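Local coordinates for cytosolic malate dehydrogenase (Trichomonas vaginalis, PDB 4UUO), which probably catalyses the NAD-dependent interconversion of malate and oxaloacetate, at residues 120-126 and 148-153; 175-180 and 195-199. All coordinates share one frame. Residue numbers count along the deposited sequence, not the author numbering.

Contact 1. Residues 120-126 and 148-153; sequences PTVKVLV and KNWCAM
Trp-150 (chi1 m) lays the face of its indole over Val-124: CG2 of Val-124 sits 4.2 Å from the centroid of the Trp-150 six-membered ring, a CH-pi contact, and Val-124 CB lies 3.6 Å from Trp-150 CE3. The two residues are paired in a parallel ladder that continues with Leu-125 beside Cys-151 and Val-126 beside Ala-152, CA atoms 4.5 to 4.9 Å apart. Strands 123-126 and 150-152 cross at -21°, their axes 4.6 Å apart at closest approach; Val-124 to Val-126 are extended (phi -87 to -109°, psi 111 to 125°). Val-124 N donates to Asn-149 O (2.6 Å), Cys-151 N weakly to Val-124 O (2.9 Å), Val-126 N to Cys-151 O (2.8 Å) and Met-153 N to Val-126 O (3.0 Å). Before the ladder begins, Asn-149 (chi1 m) extends it with its side chain, ND2 donating to both Pro-120 O and Val-122 O at 3.0 Å. Val-124, Val-126, Trp-150 and Ala-152 share one sheet face, where helix 131-139 packs on Val-126 and Trp-150. On the other, Leu-125 (chi1 t, chi2 p) brings CD1 to 3.8 Å from Cys-151 SG and 3.7 Å from Met-153 CB, beneath helix 240-256. With helix 131-139 as its crossover, the pair forms the last beta-alpha-beta unit of the six-stranded Rossmann fold, strand order 3-2-1-4-5-6, of the NAD-binding domain.

Contact 2. Residues 175-180 and 195-199; sequences KIHKVC and HATVD
A histidine-carboxylate hydrogen bond ties together two antiparallel strands at a diagonal: His-177 NE2 (chi1 m, -37°; chi2 -78°) donates to Asp-199 OD2 (chi1 m) at 2.8 Å, although the backbone partner of His-177 is Thr-197. Asp-199 OD1 is hydrogen-bonded to Thr-204. The strands are the two central members of a four-stranded antiparallel sheet in the C-terminal domain of the malate dehydrogenase fold, flanked by 190-192 and 205-206. The segments run 166° apart, with Lys-175 facing Asp-199, Ile-176 Val-198, His-177 Thr-197 and Lys-178 Ala-196. His-177 and Thr-197 form a hydrogen-bonded pair, N to O 3.0 Å from His-177 to Thr-197 and 3.1 Å from Thr-197 to His-177; Asp-199 N adds a bond to Lys-175 O at 3.0 Å. Ile-176 and Val-198 are the non-hydrogen-bonded pair between them, CA atoms 4.7 Å apart. Past His-177 the ladder stops: Lys-178 adopts left-handed backbone angles (59/40), and its O lies 3.5 Å from Ala-196 N, at too poor an angle for a hydrogen bond between them. Val-179 then turns its CB away from 195-199 and packs on helix 155-169. On the face opposite His-177 and Thr-197, Ile-176 (chi1 m, chi2 m) places CD1 3.6 Å from Val-198 CG2.

Overall arrangement
The two contacts follow one another along the chain and fall in different domains, contact 1 in the NAD-binding domain and contact 2 in the C-terminal domain. Their centres lie about 26 Å apart and their nearest atoms about 11 Å, so they do not touch; helix 155-169, which packs on Val-179, begins just after contact 1. Contact 1 lies near the probable catalytic centre: the side chain of Ala-152 is about 6 Å from that of His-185, the predicted proton acceptor, and that of Met-153 about 4 Å from Val-127 of the predicted NAD site. Contact 2 is more peripheral, its centre about 21 Å from that of the chain against about 9 Å for contact 1.

Contact 1. Residues 120-126 and 148-153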
ATOM      1  N   PRO A 120      -8.158 -10.018 -26.502  1.00109.10           N
ATOM      2  CA  PRO A 120      -8.672  -8.961 -27.384  1.00120.40           C
ATOM      3  C   PRO A 120      -9.538  -7.968 -26.621  1.00121.61           C
ATOM      4  O   PRO A 120      -9.823  -6.868 -27.097  1.00130.98           O
ATOM      5  CB  PRO A 120      -9.507  -9.732 -28.413  1.00111.19           C
ATOM      6  CG  PRO A 120      -9.009 -11.144 -28.336  1.00119.58           C
ATOM      7  CD  PRO A 120      -8.640 -11.349 -26.899  1.00102.20           C
ATOM      8  N   THR A 121      -9.935  -8.376 -25.423  1.00121.34           N
ATOM      9  CA  THR A 121     -10.903  -7.652 -24.622  1.00111.65           C
ATOM     10  C   THR A 121     -10.216  -6.958 -23.441  1.00108.71           C
ATOM     11  O   THR A 121     -10.870  -6.497 -22.502  1.00102.14           O
ATOM     12  CB  THR A 121     -11.998  -8.618 -24.132  1.00 94.50           C
ATOM     13  OG1 THR A 121     -13.039  -7.889 -23.474  1.00112.60           O
ATOM     14  CG2 THR A 121     -11.403  -9.656 -23.188  1.00 94.26           C
ATOM     15  N   VAL A 122      -8.889  -6.876 -23.516  1.00106.42           N
ATOM     16  CA  VAL A 122      -8.059  -6.317 -22.451  1.00 88.45           C
ATOM     17  C   VAL A 122      -8.322  -4.822 -22.236  1.00 96.54           C
ATOM     18  O   VAL A 122      -8.727  -4.110 -23.160  1.00 99.59           O
ATOM     19  CB  VAL A 122      -6.544  -6.542 -22.754  1.00104.81           C
ATOM     20  CG1 VAL A 122      -6.100  -5.720 -23.963  1.00106.48           C
ATOM     21  CG2 VAL A 122      -5.671  -6.229 -21.537  1.00 93.14           C
ATOM     22  N   LYS A 123      -8.108  -4.356 -21.008  1.00 94.65           N
ATOM     23  CA  LYS A 123      -8.195  -2.932 -20.704  1.00 91.34           C
ATOM     24  C   LYS A 123      -6.837  -2.386 -20.267  1.00 86.42           C
ATOM     25  O   LYS A 123      -6.264  -2.817 -19.266  1.00 90.65           O
ATOM     26  CB  LYS A 123      -9.265  -2.673 -19.639  1.00 83.14           C
ATOM     27  CG  LYS A 123     -10.659  -2.551 -20.243  1.00 95.54           C
ATOM     28  CD  LYS A 123     -11.770  -2.431 -19.213  1.00 84.31           C
ATOM     29  CE  LYS A 123     -13.113  -2.291 -19.927  1.00 90.55           C
ATOM     30  NZ  LYS A 123     -14.269  -2.157 -18.998  1.00111.35           N
ATOM     31  N   VAL A 124      -6.329  -1.433 -21.039  1.00 92.99           N
ATOM     32  CA  VAL A 124      -4.990  -0.905 -20.834  1.00 97.55           C
ATOM     33  C   VAL A 124      -5.019   0.492 -20.227  1.00 99.34           C
ATOM     34  O   VAL A 124      -5.540   1.428 -20.841  1.00 88.92           O
ATOM     35  CB  VAL A 124      -4.206  -0.848 -22.159  1.00101.45           C
ATOM     36  CG1 VAL A 124      -2.743  -0.582 -21.887  1.00 94.62           C
ATOM     37  CG2 VAL A 124      -4.388  -2.143 -22.954  1.00 90.47           C
ATOM     38  N   LEU A 125      -4.464   0.628 -19.023  1.00 94.45           N
ATOM     39  CA  LEU A 125      -4.315   1.939 -18.401  1.00 74.93           C
ATOM     40  C   LEU A 125      -2.852   2.366 -18.381  1.00 78.05           C
ATOM     41  O   LEU A 125      -2.036   1.787 -17.669  1.00 85.29           O
ATOM     42  CB  LEU A 125      -4.878   1.943 -16.982  1.00 79.27           C
ATOM     43  CG  LEU A 125      -4.710   3.279 -16.251  1.00 87.14           C
ATOM     44  CD1 LEU A 125      -5.480   4.388 -16.956  1.00 62.74           C
ATOM     45  CD2 LEU A 125      -5.136   3.166 -14.798  1.00 93.18           C
ATOM     46  N   VAL A 126      -2.529   3.386 -19.172  1.00 89.74           N
ATOM     47  CA  VAL A 126      -1.166   3.899 -19.258  1.00 82.43           C
ATOM     48  C   VAL A 126      -0.914   4.950 -18.179  1.00 81.34           C
ATOM     49  O   VAL A 126      -1.640   5.940 -18.073  1.00 73.07           O
ATOM     50  CB  VAL A 126      -0.880   4.506 -20.651  1.00 77.97           C
ATOM     51  CG1 VAL A 126       0.518   5.112 -20.699  1.00 77.41           C
ATOM     52  CG2 VAL A 126      -1.046   3.448 -21.728  1.00 79.79           C
ATOM     53  N   LYS A 148     -11.460   1.002 -27.438  1.00115.42           N
ATOM     54  CA  LYS A 148     -12.105   0.786 -26.149  1.00 92.71           C
ATOM     55  C   LYS A 148     -11.146   0.096 -25.187  1.00100.55           C
ATOM     56  O   LYS A 148     -11.396   0.032 -23.978  1.00 97.28           O
ATOM     57  CB  LYS A 148     -13.373  -0.048 -26.313  1.00 89.03           C
ATOM     58  CG  LYS A 148     -13.120  -1.426 -26.902  1.00 98.07           C
ATOM     59  CD  LYS A 148     -14.390  -2.264 -26.929  1.00114.01           C
ATOM     60  CE  LYS A 148     -14.124  -3.647 -27.508  1.00129.75           C
ATOM     61  NZ  LYS A 148     -12.990  -4.331 -26.819  1.00134.24           N
ATOM     62  N   ASN A 149     -10.051  -0.423 -25.740  1.00108.31           N
ATOM     63  CA  ASN A 149      -9.043  -1.139 -24.964  1.00 91.97           C
ATOM     64  C   ASN A 149      -8.128  -0.188 -24.209  1.00 84.64           C
ATOM     65  O   ASN A 149      -7.423  -0.590 -23.286  1.00 88.66           O
ATOM     66  CB  ASN A 149      -8.207  -2.043 -25.875  1.00 82.16           C
ATOM     67  CG  ASN A 149      -9.060  -2.993 -26.702  1.00108.34           C
ATOM     68  OD1 ASN A 149      -9.377  -2.720 -27.862  1.00103.70           O
ATOM     69  ND2 ASN A 149      -9.437  -4.116 -26.103  1.00119.79           N
ATOM     70  N   TRP A 150      -8.153   1.082 -24.597  1.00 86.45           N
ATOM     71  CA  TRP A 150      -7.117   2.016 -24.172  1.00 93.90           C
ATOM     72  C   TRP A 150      -7.616   3.132 -23.265  1.00 98.53           C
ATOM     73  O   TRP A 150      -8.748   3.607 -23.391  1.00101.42           O
ATOM     74  CB  TRP A 150      -6.438   2.627 -25.404  1.00 90.97           C
ATOM     75  CG  TRP A 150      -5.899   1.598 -26.361  1.00 98.63           C
ATOM     76  CD1 TRP A 150      -6.492   1.148 -27.509  1.00 77.09           C
ATOM     77  CD2 TRP A 150      -4.659   0.887 -26.244  1.00104.19           C
ATOM     78  NE1 TRP A 150      -5.694   0.203 -28.114  1.00 86.69           N
ATOM     79  CE2 TRP A 150      -4.564   0.024 -27.359  1.00 96.51           C
ATOM     80  CE3 TRP A 150      -3.619   0.897 -25.309  1.00 89.31           C
ATOM     81  CZ2 TRP A 150      -3.468  -0.817 -27.561  1.00 78.66           C
ATOM     82  CZ3 TRP A 150      -2.538   0.060 -25.509  1.00100.29           C
ATOM     83  CH2 TRP A 150      -2.471  -0.785 -26.629  1.00 92.42           C
ATOM     84  N   CYS A 151      -6.743   3.536 -22.345  1.00102.54           N
ATOM     85  CA  CYS A 151      -6.983   4.669 -21.465  1.00 97.64           C
ATOM     86  C   CYS A 151      -5.671   5.136 -20.845  1.00 92.87           C
ATOM     87  O   CYS A 151      -4.835   4.320 -20.464  1.00101.75           O
ATOM     88  CB  CYS A 151      -7.984   4.309 -20.365  1.00 89.64           C
ATOM     89  SG  CYS A 151      -8.256   5.630 -19.163  1.00 99.86           S
ATOM     90  N   ALA A 152      -5.485   6.450 -20.765  1.00 86.02           N
ATOM     91  CA  ALA A 152      -4.381   7.014 -19.992  1.00 91.35           C
ATOM     92  C   ALA A 152      -4.954   7.567 -18.691  1.00 88.42           C
ATOM     93  O   ALA A 152      -6.120   7.963 -18.649  1.00 95.84           O
ATOM     94  CB  ALA A 152      -3.647   8.098 -20.783  1.00 79.30           C
ATOM     95  N   MET A 153      -4.155   7.594 -17.627  1.00 83.88           N
ATOM     96  CA  MET A 153      -4.692   7.971 -16.318  1.00 93.07           C
ATOM     97  C   MET A 153      -4.687   9.476 -16.044  1.00 98.17           C
ATOM     98  O   MET A 153      -3.643  10.133 -16.120  1.00 93.62           O
ATOM     99  CB  MET A 153      -3.926   7.266 -15.198  1.00 79.65           C
ATOM    100  CG  MET A 153      -4.529   7.511 -13.825  1.00 87.89           C
ATOM    101  SD  MET A 153      -3.515   6.859 -12.490  1.00 98.13           S
ATOM    102  CE  MET A 153      -2.008   7.808 -12.727  1.00 70.67           C
TER

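Contact 2. Residues 175-180 and 195-199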
ATOM      1  N   LYS A 175     -18.807  13.233  -0.619  1.00115.56           N
ATOM      2  CA  LYS A 175     -19.836  14.236  -0.875  1.00120.98           C
ATOM      3  C   LYS A 175     -19.372  15.379  -1.784  1.00128.45           C
ATOM      4  O   LYS A 175     -19.869  16.502  -1.691  1.00121.20           O
ATOM      5  CB  LYS A 175     -20.342  14.792   0.456  1.00125.39           C
ATOM      6  CG  LYS A 175     -21.074  13.746   1.280  1.00145.78           C
ATOM      7  CD  LYS A 175     -21.117  14.097   2.752  1.00141.59           C
ATOM      8  CE  LYS A 175     -21.598  12.917   3.575  1.00139.26           C
ATOM      9  NZ  LYS A 175     -21.139  13.023   4.985  1.00139.12           N
ATOM     10  N   ILE A 176     -18.413  15.079  -2.657  1.00125.92           N
ATOM     11  CA  ILE A 176     -18.024  15.971  -3.747  1.00112.06           C
ATOM     12  C   ILE A 176     -18.259  15.215  -5.050  1.00106.70           C
ATOM     13  O   ILE A 176     -17.792  14.089  -5.206  1.00120.67           O
ATOM     14  CB  ILE A 176     -16.541  16.421  -3.651  1.00117.52           C
ATOM     15  CG1 ILE A 176     -16.261  17.107  -2.312  1.00110.16           C
ATOM     16  CG2 ILE A 176     -16.185  17.359  -4.801  1.00107.36           C
ATOM     17  CD1 ILE A 176     -16.861  18.498  -2.196  1.00100.28           C
ATOM     18  N   HIS A 177     -18.990  15.819  -5.981  1.00111.09           N
ATOM     19  CA  HIS A 177     -19.357  15.121  -7.212  1.00119.19           C
ATOM     20  C   HIS A 177     -19.049  15.945  -8.460  1.00119.63           C
ATOM     21  O   HIS A 177     -18.847  17.155  -8.382  1.00112.30           O
ATOM     22  CB  HIS A 177     -20.850  14.754  -7.205  1.00122.43           C
ATOM     23  CG  HIS A 177     -21.372  14.346  -5.861  1.00119.96           C
ATOM     24  ND1 HIS A 177     -21.144  13.100  -5.320  1.00112.34           N
ATOM     25  CD2 HIS A 177     -22.117  15.022  -4.953  1.00111.35           C
ATOM     26  CE1 HIS A 177     -21.721  13.026  -4.132  1.00117.18           C
ATOM     27  NE2 HIS A 177     -22.317  14.179  -3.887  1.00117.68           N
ATOM     28  N   LYS A 178     -19.006  15.262  -9.601  1.00122.13           N
ATOM     29  CA  LYS A 178     -18.971  15.893 -10.922  1.00115.53           C
ATOM     30  C   LYS A 178     -17.783  16.832 -11.170  1.00113.48           C
ATOM     31  O   LYS A 178     -17.932  17.892 -11.788  1.00106.47           O
ATOM     32  CB  LYS A 178     -20.280  16.650 -11.163  1.00111.84           C
ATOM     33  CG  LYS A 178     -21.513  15.757 -11.193  1.00112.88           C
ATOM     34  CD  LYS A 178     -22.788  16.572 -11.316  1.00120.50           C
ATOM     35  CE  LYS A 178     -24.018  15.713 -11.077  1.00119.57           C
ATOM     36  NZ  LYS A 178     -25.273  16.517 -11.131  1.00113.76           N
ATOM     37  N   VAL A 179     -16.605  16.440 -10.697  1.00105.40           N
ATOM     38  CA  VAL A 179     -15.380  17.117 -11.098  1.00114.54           C
ATOM     39  C   VAL A 179     -14.815  16.360 -12.287  1.00119.59           C
ATOM     40  O   VAL A 179     -15.225  15.227 -12.550  1.00128.31           O
ATOM     41  CB  VAL A 179     -14.330  17.183  -9.962  1.00105.17           C
ATOM     42  CG1 VAL A 179     -14.929  17.806  -8.706  1.00109.67           C
ATOM     43  CG2 VAL A 179     -13.768  15.803  -9.670  1.00104.04           C
ATOM     44  N   CYS A 180     -13.888  16.976 -13.013  1.00101.12           N
ATOM     45  CA  CYS A 180     -13.227  16.279 -14.108  1.00 93.60           C
ATOM     46  C   CYS A 180     -11.950  16.971 -14.552  1.00104.78           C
ATOM     47  O   CYS A 180     -11.791  18.183 -14.401  1.00113.89           O
ATOM     48  CB  CYS A 180     -14.168  16.127 -15.310  1.00 92.45           C
ATOM     49  SG  CYS A 180     -14.751  17.686 -16.032  1.00103.43           S
ATOM     50  N   HIS A 195     -19.138  22.147 -12.959  1.00114.26           N
ATOM     51  CA  HIS A 195     -20.255  21.216 -12.889  1.00108.40           C
ATOM     52  C   HIS A 195     -20.283  20.531 -11.531  1.00118.95           C
ATOM     53  O   HIS A 195     -21.147  19.698 -11.262  1.00120.86           O
ATOM     54  CB  HIS A 195     -20.157  20.163 -13.991  1.00111.17           C
ATOM     55  CG  HIS A 195     -19.418  20.625 -15.207  1.00114.60           C
ATOM     56  ND1 HIS A 195     -20.018  21.353 -16.213  1.00107.67           N
ATOM     57  CD2 HIS A 195     -18.127  20.460 -15.580  1.00100.79           C
ATOM     58  CE1 HIS A 195     -19.128  21.616 -17.151  1.00111.59           C
ATOM     59  NE2 HIS A 195     -17.972  21.085 -16.792  1.00105.17           N
ATOM     60  N   ALA A 196     -19.327  20.891 -10.679  1.00124.49           N
ATOM     61  CA  ALA A 196     -19.130  20.209  -9.405  1.00107.89           C
ATOM     62  C   ALA A 196     -20.180  20.588  -8.358  1.00122.62           C
ATOM     63  O   ALA A 196     -20.677  21.720  -8.330  1.00113.06           O
ATOM     64  CB  ALA A 196     -17.734  20.492  -8.877  1.00105.88           C
ATOM     65  N   THR A 197     -20.510  19.621  -7.504  1.00133.20           N
ATOM     66  CA  THR A 197     -21.476  19.810  -6.423  1.00143.42           C
ATOM     67  C   THR A 197     -20.911  19.301  -5.091  1.00133.27           C
ATOM     68  O   THR A 197     -19.925  18.566  -5.072  1.00113.70           O
ATOM     69  CB  THR A 197     -22.814  19.091  -6.718  1.00135.59           C
ATOM     70  OG1 THR A 197     -22.596  17.677  -6.818  1.00135.78           O
ATOM     71  CG2 THR A 197     -23.414  19.596  -8.018  1.00121.67           C
ATOM     72  N   VAL A 198     -21.537  19.704  -3.987  1.00135.92           N
ATOM     73  CA  VAL A 198     -21.113  19.284  -2.654  1.00134.74           C
ATOM     74  C   VAL A 198     -22.317  19.145  -1.722  1.00142.97           C
ATOM     75  O   VAL A 198     -23.168  20.031  -1.653  1.00146.76           O
ATOM     76  CB  VAL A 198     -20.084  20.275  -2.043  1.00116.02           C
ATOM     77  CG1 VAL A 198     -20.580  21.706  -2.139  1.00106.03           C
ATOM     78  CG2 VAL A 198     -19.755  19.904  -0.595  1.00115.75           C
ATOM     79  N   ASP A 199     -22.392  18.022  -1.015  1.00145.89           N
ATOM     80  CA  ASP A 199     -23.520  17.752  -0.127  1.00134.50           C
ATOM     81  C   ASP A 199     -23.353  18.451   1.218  1.00133.61           C
ATOM     82  O   ASP A 199     -22.358  18.246   1.912  1.00128.14           O
ATOM     83  CB  ASP A 199     -23.685  16.244   0.079  1.00127.48           C
ATOM     84  CG  ASP A 199     -23.987  15.506  -1.216  1.00130.48           C
ATOM     85  OD1 ASP A 199     -24.714  16.059  -2.070  1.00126.19           O
ATOM     86  OD2 ASP A 199     -23.496  14.370  -1.379  1.00128.77           O
TER